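Local coordinates for N-deoxyribosyltransferase (Bacillus psychrosaccharolyticus, PDB 6EVS), which catalyses the transfer of 2-deoxyribose between nucleobases, probably working as a hexamer, and serves as a biocatalyst for making modified nucleosides, at residues A[2-7]-A[29-34]. Residues are numbered along the deposited sequence; the frame is centred on the assembly and turned at random.
Sequences AKIYLA and LGHTVF
The carbonyl O of T32 takes a hydrogen bond from I4 N at 2.8 Å and also a CA-H...O contact from CA of K3, so two successive residues of strand 3-7 grip one oxygen. This is parallel pairing inside a right-handed beta-alpha-beta unit: helix 13-28 carries the chain from strand 3-7 to strand 32-34, which is an outermost strand of the chain's parallel sheet. The ladder alternates, running from T32 N to A2 O, I4 N to T32 O, F34 N to I4 O and L6 N to F34 O, the last the straightest. G30, with positive phi, ends the helix in a Schellman motif, a turn that glycine makes easily.

H31 extends the ladder with its side chain. ND1 lies in plane with A2 N and accepts its hydrogen bond at 3.0 Å, so this ring nitrogen is probably unprotonated. CD1 of I4, the terminal methyl on isoleucine's longer arm, reaches over one face of the same imidazole, 4.2 Å from its centroid, in a CH-pi contact. On that side of the sheet, L6 CB meets V33 CG1 at 4.0 Å, and both side chains pack on helix 13-28; beta-branched I4 and V33 suit extended strands.

Helix 49-65 covers the other side. There CG is anti to the backbone N in both Y5 and F34 (chi1 -174° and 178°), which points the rings the same way and sets them alongside each other. Their planes are 21° apart but slid, with little overlap; Y5 OH reaches E85, and F34 stacks on H62. The closest atoms of the two rings are Y5 CE1 and F34 CD2, 3.4 Å apart.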
# COMPACT_ATOMS: atom_id res chain seq x y z
N ALA A 2 -2.93 -7.99 -21.64
CA ALA A 2 -2.60 -7.77 -20.24
C ALA A 2 -1.49 -8.73 -19.80
O ALA A 2 -1.33 -9.81 -20.38
CB ALA A 2 -3.84 -7.96 -19.37
N LYS A 3 -0.73 -8.32 -18.78
CA LYS A 3 0.18 -9.22 -18.08
C LYS A 3 -0.61 -9.97 -17.01
O LYS A 3 -1.35 -9.36 -16.23
CB LYS A 3 1.35 -8.46 -17.45
CG LYS A 3 2.07 -7.51 -18.41
CD LYS A 3 3.21 -6.77 -17.70
CE LYS A 3 2.80 -5.39 -17.22
NZ LYS A 3 3.87 -4.75 -16.36
N ILE A 4 -0.47 -11.30 -16.98
CA ILE A 4 -1.30 -12.14 -16.13
C ILE A 4 -0.41 -13.05 -15.31
O ILE A 4 0.46 -13.74 -15.86
CB ILE A 4 -2.30 -12.96 -16.94
CG1 ILE A 4 -3.28 -12.04 -17.70
CG2 ILE A 4 -3.03 -13.95 -16.02
CD1 ILE A 4 -4.34 -12.83 -18.53
N TYR A 5 -0.62 -13.07 -13.99
CA TYR A 5 0.02 -14.06 -13.13
C TYR A 5 -0.91 -15.25 -12.98
O TYR A 5 -2.02 -15.10 -12.47
CB TYR A 5 0.32 -13.46 -11.76
CG TYR A 5 1.12 -14.37 -10.85
CD1 TYR A 5 2.52 -14.31 -10.82
CD2 TYR A 5 0.49 -15.31 -10.02
CE1 TYR A 5 3.27 -15.17 -9.98
CE2 TYR A 5 1.22 -16.15 -9.19
CZ TYR A 5 2.60 -16.08 -9.18
OH TYR A 5 3.30 -16.91 -8.32
N LEU A 6 -0.43 -16.45 -13.34
CA LEU A 6 -1.29 -17.65 -13.30
C LEU A 6 -1.08 -18.33 -11.95
O LEU A 6 -0.06 -19.00 -11.74
CB LEU A 6 -0.97 -18.56 -14.47
CG LEU A 6 -1.73 -19.88 -14.56
CD1 LEU A 6 -3.23 -19.61 -14.52
CD2 LEU A 6 -1.31 -20.59 -15.83
N ALA A 7 -2.01 -18.12 -11.01
CA ALA A 7 -1.93 -18.72 -9.68
C ALA A 7 -2.65 -20.07 -9.67
O ALA A 7 -3.89 -20.12 -9.72
CB ALA A 7 -2.53 -17.80 -8.62
N LEU A 29 -4.94 -15.69 -26.55
CA LEU A 29 -5.64 -14.41 -26.55
C LEU A 29 -4.68 -13.22 -26.65
O LEU A 29 -5.14 -12.08 -26.71
CB LEU A 29 -6.51 -14.29 -25.30
CG LEU A 29 -7.75 -15.20 -25.26
CD1 LEU A 29 -8.32 -15.28 -23.85
CD2 LEU A 29 -8.82 -14.74 -26.26
N GLY A 30 -3.37 -13.47 -26.69
CA GLY A 30 -2.38 -12.41 -26.81
C GLY A 30 -1.80 -11.91 -25.50
O GLY A 30 -0.98 -10.99 -25.52
N HIS A 31 -2.19 -12.50 -24.37
CA HIS A 31 -1.73 -12.02 -23.08
C HIS A 31 -0.33 -12.54 -22.77
O HIS A 31 0.10 -13.58 -23.29
CB HIS A 31 -2.71 -12.43 -21.98
CG HIS A 31 -4.10 -11.90 -22.19
ND1 HIS A 31 -4.40 -10.55 -22.13
CD2 HIS A 31 -5.25 -12.54 -22.49
CE1 HIS A 31 -5.69 -10.39 -22.37
NE2 HIS A 31 -6.23 -11.57 -22.59
N THR A 32 0.37 -11.82 -21.91
CA THR A 32 1.69 -12.22 -21.43
C THR A 32 1.49 -12.89 -20.08
O THR A 32 1.09 -12.24 -19.12
CB THR A 32 2.65 -11.03 -21.34
OG1 THR A 32 2.79 -10.43 -22.63
CG2 THR A 32 4.01 -11.50 -20.85
N VAL A 33 1.74 -14.19 -20.01
CA VAL A 33 1.39 -14.98 -18.84
C VAL A 33 2.67 -15.43 -18.15
O VAL A 33 3.52 -16.08 -18.76
CB VAL A 33 0.54 -16.20 -19.22
CG1 VAL A 33 0.18 -16.99 -17.97
CG2 VAL A 33 -0.69 -15.74 -19.99
N PHE A 34 2.79 -15.12 -16.85
CA PHE A 34 3.83 -15.72 -16.02
C PHE A 34 3.25 -16.98 -15.38
O PHE A 34 2.29 -16.90 -14.60
CB PHE A 34 4.33 -14.77 -14.94
CG PHE A 34 5.37 -15.38 -14.02
CD1 PHE A 34 6.71 -15.35 -14.38
CD2 PHE A 34 5.01 -15.97 -12.82
CE1 PHE A 34 7.70 -15.88 -13.53
CE2 PHE A 34 5.98 -16.54 -11.98
CZ PHE A 34 7.34 -16.49 -12.34